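Local atomic coordinates of malonyl CoA-acyl carrier protein transacylase (Mycobacterium tuberculosis, PDB entry 2QC3), a protein that catalyses the transfer of the malonyl group from coenzyme A to holo acyl carrier protein in fatty acid biosynthesis. Residues 67-72 against 105-110; 86-91 against 96-101; 128-133 against 196-201. All coordinates share one frame; numbering follows the deposited sequence.

Interaction 1: residues 67-72 against 105-110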
loop_
_atom_site.group_PDB
_atom_site.type_symbol
_atom_site.label_atom_id
_atom_site.label_comp_id
_atom_site.label_asym_id
_atom_site.label_seq_id
_atom_site.Cartn_x
_atom_site.Cartn_y
_atom_site.Cartn_z
ATOM N N ALA A 67 -7.796 7.430 -4.152
ATOM C CA ALA A 67 -8.996 6.990 -3.446
ATOM C C ALA A 67 -8.777 7.138 -1.945
ATOM O O ALA A 67 -9.649 7.627 -1.216
ATOM C CB ALA A 67 -9.295 5.538 -3.781
ATOM N N THR A 68 -7.601 6.719 -1.490
ATOM C CA THR A 68 -7.274 6.803 -0.077
ATOM C C THR A 68 -7.298 8.217 0.469
ATOM O O THR A 68 -7.886 8.473 1.523
ATOM C CB THR A 68 -5.895 6.174 0.237
ATOM O OG1 THR A 68 -5.976 4.759 0.054
ATOM C CG2 THR A 68 -5.487 6.456 1.691
ATOM N N LEU A 69 -6.669 9.135 -0.254
ATOM C CA LEU A 69 -6.603 10.510 0.197
ATOM C C LEU A 69 -7.923 11.269 0.094
ATOM O O LEU A 69 -8.161 12.187 0.872
ATOM C CB LEU A 69 -5.466 11.237 -0.534
ATOM C CG LEU A 69 -4.120 10.519 -0.310
ATOM C CD1 LEU A 69 -2.971 11.319 -0.923
ATOM C CD2 LEU A 69 -3.892 10.317 1.195
ATOM N N LEU A 70 -8.781 10.907 -0.853
ATOM C CA LEU A 70 -10.079 11.582 -0.953
ATOM C C LEU A 70 -10.803 11.348 0.369
ATOM O O LEU A 70 -11.370 12.273 0.957
ATOM C CB LEU A 70 -10.922 11.002 -2.090
ATOM C CG LEU A 70 -10.601 11.416 -3.524
ATOM C CD1 LEU A 70 -11.481 10.624 -4.472
ATOM C CD2 LEU A 70 -10.831 12.915 -3.700
ATOM N N ALA A 71 -10.759 10.101 0.834
ATOM C CA ALA A 71 -11.397 9.711 2.084
ATOM C C ALA A 71 -10.742 10.443 3.242
ATOM O O ALA A 71 -11.423 10.947 4.138
ATOM C CB ALA A 71 -11.280 8.208 2.280
ATOM N N HIS A 72 -9.416 10.493 3.225
ATOM C CA HIS A 72 -8.684 11.182 4.275
ATOM C C HIS A 72 -8.996 12.670 4.251
ATOM O O HIS A 72 -9.108 13.307 5.299
ATOM C CB HIS A 72 -7.180 11.008 4.105
ATOM C CG HIS A 72 -6.380 11.953 4.943
ATOM N ND1 HIS A 72 -6.317 11.855 6.318
ATOM C CD2 HIS A 72 -5.652 13.045 4.610
ATOM C CE1 HIS A 72 -5.581 12.845 6.793
ATOM N NE2 HIS A 72 -5.166 13.581 5.777
ATOM N N ILE A 105 3.954 14.453 3.390
ATOM C CA ILE A 105 3.848 15.019 2.049
ATOM C C ILE A 105 2.419 15.459 1.740
ATOM O O ILE A 105 1.462 14.917 2.294
ATOM C CB ILE A 105 4.279 13.989 0.970
ATOM C CG1 ILE A 105 3.470 12.699 1.131
ATOM C CG2 ILE A 105 5.775 13.705 1.076
ATOM C CD1 ILE A 105 3.827 11.612 0.118
ATOM N N ALA A 106 2.282 16.439 0.848
ATOM C CA ALA A 106 0.971 16.947 0.444
ATOM C C ALA A 106 0.266 15.897 -0.406
ATOM O O ALA A 106 0.921 15.096 -1.069
ATOM C CB ALA A 106 1.130 18.250 -0.351
ATOM N N ALA A 107 -1.067 15.907 -0.389
ATOM C CA ALA A 107 -1.857 14.941 -1.149
ATOM C C ALA A 107 -1.589 14.981 -2.654
ATOM O O ALA A 107 -1.479 13.938 -3.299
ATOM C CB ALA A 107 -3.352 15.153 -0.884
ATOM N N ASP A 108 -1.495 16.182 -3.214
ATOM C CA ASP A 108 -1.240 16.303 -4.642
ATOM C C ASP A 108 0.131 15.725 -4.980
ATOM O O ASP A 108 0.283 15.034 -5.987
ATOM C CB ASP A 108 -1.356 17.769 -5.086
ATOM C CG ASP A 108 -0.299 18.666 -4.470
ATOM O OD1 ASP A 108 0.106 18.433 -3.312
ATOM O OD2 ASP A 108 0.115 19.626 -5.152
ATOM N N ASP A 109 1.123 15.980 -4.130
ATOM C CA ASP A 109 2.458 15.447 -4.367
ATOM C C ASP A 109 2.467 13.934 -4.157
ATOM O O ASP A 109 3.191 13.211 -4.839
ATOM C CB ASP A 109 3.487 16.107 -3.444
ATOM C CG ASP A 109 3.789 17.548 -3.836
ATOM O OD1 ASP A 109 3.739 17.861 -5.046
ATOM O OD2 ASP A 109 4.086 18.363 -2.939
ATOM N N ALA A 110 1.660 13.457 -3.213
ATOM C CA ALA A 110 1.586 12.024 -2.940
ATOM C C ALA A 110 1.078 11.276 -4.174
ATOM O O ALA A 110 1.652 10.263 -4.581
ATOM C CB ALA A 110 0.661 11.757 -1.745
#
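The side chain of Leu-69 projects from helix 67-72 like a peg, and its CD1 methyl carries the whole contact with the helix turn at 107-110. With CG set anti to the carbonyl carbon (chi1 -57°) and CD1 anti to CA (chi2 -174°), the chain is drawn out to full length, and its end meets two methyl groups. Ala-110 CB lies 3.7 Å from Leu-69 CD1, and Ala-107 CB lies 3.9 Å from the same Leu-69 CD1. Seen from that carbon the two alanine methyls stand almost at right angles, so they hold it in a shallow fork rather than between jaws. Alanine suits both places: the side chains are short enough for the leucine to come right down to the backbone, and Leu-69 CD1 is 3.8 Å from Ala-107 CA. The contact joins helix 57-77 to the first turn of helix 107-125 in the alpha/beta core of the FabD fold. Helix 94-101 closes one flank, where Ala-100 touches Leu-69 and Ile-96 touches Ala-110. Trp-34 of helix 27-37 reaches both Leu-69 and Ala-107. Ala-106 takes the N-cap position, and the first turn behind it is tied by a bond of 2.8 Å from Ala-110 N to Ala-106 O. Within that turn, the helical spacing of three residues puts both alanine methyls on the side facing the leucine.

Interaction 2: residues 86-91 against 96-101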
loop_
_atom_site.group_PDB
_atom_site.type_symbol
_atom_site.label_atom_id
_atom_site.label_comp_id
_atom_site.label_asym_id
_atom_site.label_seq_id
_atom_site.Cartn_x
_atom_site.Cartn_y
_atom_site.Cartn_z
ATOM N N VAL A 86 -3.432 8.981 16.698
ATOM C CA VAL A 86 -3.425 7.933 15.700
ATOM C C VAL A 86 -2.026 7.390 15.424
ATOM O O VAL A 86 -1.018 7.999 15.782
ATOM C CB VAL A 86 -4.013 8.446 14.370
ATOM C CG1 VAL A 86 -5.412 8.996 14.591
ATOM C CG2 VAL A 86 -3.099 9.517 13.776
ATOM N N ILE A 87 -1.983 6.223 14.799
ATOM C CA ILE A 87 -0.731 5.595 14.409
ATOM C C ILE A 87 -1.049 5.255 12.952
ATOM O O ILE A 87 -2.094 4.669 12.666
ATOM C CB ILE A 87 -0.445 4.329 15.264
ATOM C CG1 ILE A 87 1.029 3.932 15.146
ATOM C CG2 ILE A 87 -1.358 3.189 14.859
ATOM C CD1 ILE A 87 1.497 3.685 13.748
ATOM N N VAL A 88 -0.181 5.665 12.032
ATOM C CA VAL A 88 -0.419 5.436 10.608
ATOM C C VAL A 88 0.492 4.383 9.996
ATOM O O VAL A 88 1.662 4.271 10.356
ATOM C CB VAL A 88 -0.239 6.755 9.807
ATOM C CG1 VAL A 88 -0.810 6.614 8.402
ATOM C CG2 VAL A 88 -0.902 7.904 10.541
ATOM N N ALA A 89 -0.055 3.617 9.057
ATOM C CA ALA A 89 0.715 2.586 8.366
ATOM C C ALA A 89 0.067 2.248 7.027
ATOM O O ALA A 89 -1.165 2.226 6.918
ATOM C CB ALA A 89 0.817 1.333 9.226
ATOM N N GLY A 90 0.891 1.998 6.013
ATOM C CA GLY A 90 0.366 1.643 4.713
ATOM C C GLY A 90 1.102 0.433 4.169
ATOM O O GLY A 90 2.222 0.142 4.549
ATOM N N HIS A 91 0.451 -0.284 3.268
ATOM C CA HIS A 91 1.059 -1.450 2.668
ATOM C C HIS A 91 1.498 -1.155 1.246
ATOM O O HIS A 91 0.690 -0.753 0.417
ATOM C CB HIS A 91 0.090 -2.648 2.725
ATOM C CG HIS A 91 0.634 -3.905 2.100
ATOM N ND1 HIS A 91 0.891 -5.052 2.828
ATOM C CD2 HIS A 91 1.031 -4.172 0.835
ATOM C CE1 HIS A 91 1.432 -5.964 2.036
ATOM N NE2 HIS A 91 1.529 -5.454 0.821
ATOM N N ILE A 96 2.684 5.640 0.480
ATOM C CA ILE A 96 2.669 7.027 0.009
ATOM C C ILE A 96 1.457 7.757 0.578
ATOM O O ILE A 96 1.559 8.907 1.006
ATOM C CB ILE A 96 2.659 7.103 -1.545
ATOM C CG1 ILE A 96 4.020 6.642 -2.091
ATOM C CG2 ILE A 96 2.379 8.524 -1.998
ATOM C CD1 ILE A 96 4.094 6.555 -3.612
ATOM N N ALA A 97 0.314 7.077 0.584
ATOM C CA ALA A 97 -0.911 7.644 1.131
ATOM C C ALA A 97 -0.736 7.800 2.643
ATOM O O ALA A 97 -1.127 8.818 3.223
ATOM C CB ALA A 97 -2.098 6.727 0.820
ATOM N N ALA A 98 -0.135 6.795 3.276
ATOM C CA ALA A 98 0.113 6.838 4.719
ATOM C C ALA A 98 0.976 8.048 5.066
ATOM O O ALA A 98 0.758 8.711 6.085
ATOM C CB ALA A 98 0.807 5.562 5.179
ATOM N N TYR A 99 1.962 8.332 4.217
ATOM C CA TYR A 99 2.847 9.469 4.436
ATOM C C TYR A 99 2.062 10.772 4.403
ATOM O O TYR A 99 2.283 11.661 5.226
ATOM C CB TYR A 99 3.949 9.500 3.373
ATOM C CG TYR A 99 5.139 8.641 3.705
ATOM C CD1 TYR A 99 4.977 7.407 4.331
ATOM C CD2 TYR A 99 6.433 9.054 3.382
ATOM C CE1 TYR A 99 6.063 6.605 4.628
ATOM C CE2 TYR A 99 7.536 8.253 3.674
ATOM C CZ TYR A 99 7.342 7.033 4.298
ATOM O OH TYR A 99 8.415 6.232 4.601
ATOM N N ALA A 100 1.147 10.886 3.446
ATOM C CA ALA A 100 0.328 12.083 3.330
ATOM C C ALA A 100 -0.607 12.170 4.536
ATOM O O ALA A 100 -0.831 13.246 5.085
ATOM C CB ALA A 100 -0.481 12.048 2.034
ATOM N N ILE A 101 -1.151 11.032 4.954
ATOM C CA ILE A 101 -2.045 11.029 6.100
ATOM C C ILE A 101 -1.277 11.514 7.327
ATOM O O ILE A 101 -1.786 12.316 8.105
ATOM C CB ILE A 101 -2.631 9.619 6.338
ATOM C CG1 ILE A 101 -3.655 9.309 5.238
ATOM C CG2 ILE A 101 -3.278 9.532 7.727
ATOM C CD1 ILE A 101 -4.109 7.847 5.186
#
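Val-88 and Gly-90 of strand 86-90 and Ala-98 and Ile-101 of helix 94-101 pack together on the two arms of the sharp turn that joins strand to helix, in a sequence of the GxSxG form. This is consistent with a nucleophile elbow, with Ser-92, the probable nucleophile, at its bend. The chain doubles back so that the strand and helix axes run nearly antiparallel, at 159°, and approach to 6.8 Å. The closest backbone approach, Gly-90 against Ala-98, is possible because neither carries more than a methyl. No hydrogen bond crosses the interface.

The apolar contacts centre on Val-88. Val-88 CG1 lies anti to the backbone N (chi1 -166°) and reaches over to the helix, 3.8 Å from Ala-98 CB. Val-88 CG1 is also 3.9 Å from Ile-101 CG2, and Val-88 CG2 is 4.0 Å from Ile-101 CG2. Beta-branching suits both residues: the valine presents two methyls, and the isoleucine sets its own branch methyl against the pair. The two side chains pass each other at a slant, one helix turn on from Ala-98.

Hydrogen bonds fix the two partners from outside. Ile-87 and Ala-89 bond through their backbones to strand 2-7, and Val-88 bonds to Thr-221 and Leu-223, which sets the strand inside the parallel sheet. Asn-225 ND2 bonds to Gly-90 O, and Tyr-99 OH bonds to Ala-237 O on another side of the helix.

Contacts of side chain with backbone complete the set. Val-88 CG1 packs 3.5 Å from Ala-98 O. Where the strand ends, Gly-90 has no side chain to hold the helix off, and the methyl of Ala-98 settles directly against the main chain, with Ala-98 CB 3.7 Å from Gly-90 N.

Interaction 3: residues 128-133 against 196-201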
loop_
_atom_site.group_PDB
_atom_site.type_symbol
_atom_site.label_atom_id
_atom_site.label_comp_id
_atom_site.label_asym_id
_atom_site.label_seq_id
_atom_site.Cartn_x
_atom_site.Cartn_y
_atom_site.Cartn_z
ATOM N N GLU A 128 12.962 -7.706 -17.055
ATOM C CA GLU A 128 13.088 -9.103 -16.668
ATOM C C GLU A 128 11.684 -9.691 -16.543
ATOM O O GLU A 128 10.764 -8.999 -16.128
ATOM C CB GLU A 128 13.793 -9.205 -15.315
ATOM C CG GLU A 128 14.657 -10.427 -15.162
ATOM C CD GLU A 128 16.080 -10.172 -15.600
ATOM O OE1 GLU A 128 16.735 -9.311 -14.982
ATOM O OE2 GLU A 128 16.543 -10.822 -16.557
ATOM N N PRO A 129 11.492 -10.963 -16.931
ATOM C CA PRO A 129 10.143 -11.531 -16.798
ATOM C C PRO A 129 9.977 -12.016 -15.359
ATOM O O PRO A 129 10.414 -13.105 -14.995
ATOM C CB PRO A 129 10.139 -12.664 -17.817
ATOM C CG PRO A 129 11.565 -13.126 -17.798
ATOM C CD PRO A 129 12.382 -11.861 -17.684
ATOM N N THR A 130 9.356 -11.176 -14.545
ATOM C CA THR A 130 9.164 -11.476 -13.137
ATOM C C THR A 130 7.694 -11.435 -12.745
ATOM O O THR A 130 6.847 -11.026 -13.528
ATOM C CB THR A 130 9.928 -10.468 -12.289
ATOM O OG1 THR A 130 9.367 -9.167 -12.488
ATOM C CG2 THR A 130 11.374 -10.423 -12.718
ATOM N N GLY A 131 7.403 -11.871 -11.526
ATOM C CA GLY A 131 6.035 -11.874 -11.048
ATOM C C GLY A 131 6.001 -12.054 -9.545
ATOM O O GLY A 131 7.035 -11.980 -8.877
ATOM N N MET A 132 4.806 -12.282 -9.012
ATOM C CA MET A 132 4.618 -12.491 -7.588
ATOM C C MET A 132 3.569 -13.582 -7.432
ATOM O O MET A 132 2.659 -13.700 -8.253
ATOM C CB MET A 132 4.116 -11.211 -6.908
ATOM C CG MET A 132 5.052 -10.021 -7.028
ATOM S SD MET A 132 4.374 -8.569 -6.257
ATOM C CE MET A 132 5.123 -8.681 -4.612
ATOM N N SER A 133 3.704 -14.378 -6.383
ATOM C CA SER A 133 2.756 -15.444 -6.116
ATOM C C SER A 133 2.547 -15.526 -4.625
ATOM O O SER A 133 3.508 -15.570 -3.845
ATOM C CB SER A 133 3.270 -16.798 -6.621
ATOM O OG SER A 133 3.342 -16.838 -8.036
ATOM N N THR A 196 11.522 -6.127 -4.867
ATOM C CA THR A 196 12.692 -6.989 -5.004
ATOM C C THR A 196 13.710 -6.209 -5.819
ATOM O O THR A 196 13.398 -5.135 -6.334
ATOM C CB THR A 196 12.386 -8.307 -5.750
ATOM O OG1 THR A 196 12.122 -8.023 -7.128
ATOM C CG2 THR A 196 11.183 -9.029 -5.120
ATOM N N GLU A 197 14.923 -6.744 -5.934
ATOM C CA GLU A 197 15.964 -6.079 -6.701
ATOM C C GLU A 197 15.564 -5.883 -8.165
ATOM O O GLU A 197 16.103 -5.011 -8.848
ATOM C CB GLU A 197 17.271 -6.873 -6.611
ATOM C CG GLU A 197 17.955 -6.764 -5.258
ATOM C CD GLU A 197 18.544 -5.381 -4.998
ATOM O OE1 GLU A 197 17.858 -4.366 -5.262
ATOM O OE2 GLU A 197 19.697 -5.310 -4.513
ATOM N N PHE A 198 14.610 -6.678 -8.646
ATOM C CA PHE A 198 14.173 -6.556 -10.034
ATOM C C PHE A 198 13.517 -5.206 -10.326
ATOM O O PHE A 198 13.356 -4.824 -11.485
ATOM C CB PHE A 198 13.243 -7.719 -10.413
ATOM C CG PHE A 198 13.944 -9.056 -10.447
ATOM C CD1 PHE A 198 13.809 -9.963 -9.395
ATOM C CD2 PHE A 198 14.801 -9.371 -11.496
ATOM C CE1 PHE A 198 14.527 -11.163 -9.384
ATOM C CE2 PHE A 198 15.523 -10.564 -11.501
ATOM C CZ PHE A 198 15.390 -11.465 -10.442
ATOM N N MET A 199 13.146 -4.481 -9.273
ATOM C CA MET A 199 12.556 -3.161 -9.450
ATOM C C MET A 199 13.665 -2.107 -9.452
ATOM O O MET A 199 13.400 -0.934 -9.663
ATOM C CB MET A 199 11.559 -2.853 -8.324
ATOM C CG MET A 199 10.289 -3.692 -8.363
ATOM S SD MET A 199 9.403 -3.455 -9.915
ATOM C CE MET A 199 10.000 -4.853 -10.860
ATOM N N ALA A 200 14.906 -2.537 -9.229
ATOM C CA ALA A 200 16.051 -1.626 -9.174
ATOM C C ALA A 200 16.093 -0.547 -10.251
ATOM O O ALA A 200 16.424 0.596 -9.962
ATOM C CB ALA A 200 17.359 -2.420 -9.193
ATOM N N PRO A 201 15.767 -0.892 -11.507
ATOM C CA PRO A 201 15.812 0.148 -12.541
ATOM C C PRO A 201 14.800 1.277 -12.350
ATOM O O PRO A 201 14.898 2.326 -12.990
ATOM C CB PRO A 201 15.614 -0.637 -13.842
ATOM C CG PRO A 201 14.897 -1.880 -13.412
ATOM C CD PRO A 201 15.522 -2.221 -12.093
#
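Thr-130 and Glu-128 both lie against the ring of Phe-198, each using a different part of it. Phenylalanine suits the place because its flat ring offers a face to the threonine methyl and an edge to the glutamate. Thr-130 CG2 sits over one face in a CH-pi contact, 4.0 Å from the centroid of the Phe-198 ring and 25° off the normal. It is displaced toward the rim, and the ring atom nearest to Thr-130 CG2 is Phe-198 CG at 3.7 Å. Glutamate brings both an apolar stem and a charged end. Glu-128 CG comes in obliquely, 3.8 Å from Phe-198 CE2, whereas Glu-128 OE1 lies at the edge of the ring, in its plane, 3.9 Å from Phe-198 CE2. The carboxylate is turned 77° against the ring, and an oxygen in this place may be favoured by the slightly positive ring hydrogens.

The next shell fixes these groups. Glu-128 OE2 forms a salt bridge with Arg-168 NH1, and Arg-168 also touches Phe-198. Phe-198 N donates to Thr-196 OG1 over 3.2 Å at 142°, forming an ST turn. Both threonine hydroxyls grip the loop residue Ala-193, Thr-130 OG1 at its N and Thr-196 OG1 at its O, while the other branch of Thr-130, CG2, anti to the carbonyl carbon, takes the ring. The short 3-10 segment is braced by Met-199 N to Thr-196 O at 3.0 Å.

Farther out, Gly-131 and Ser-133 bond through their backbones to the strand region 165-167. Strand 130-136 belongs to the mixed sheet of the small, ferredoxin-like subdomain of FabD enzymes, and the phenylalanine pins to its start the loop that follows His-195, probably a catalytic residue.

Interactions 1 and 2 form one continuous packing unit in the alpha/beta core, their centres about 10 Å apart: Thr-68 CG2 meets Ala-97 CB at 3.5 Å, and Ile-105 CD1 meets Ile-96 O at 3.6 Å. Along the chain, interaction 2 is nested within the loop closed by interaction 1. Interaction 3 touches neither: its centre is about 25 Å from that of interaction 2 and about 27 Å from that of interaction 1, with nearest atoms about 7 Å and about 17 Å apart. Interactions 2 and 3 nevertheless both lie near the probable catalytic residues. Gly-90 comes two residues before Ser-92, and the Phe-198 side chain is about 9 Å from that of His-195, whereas interaction 1 lies away from both.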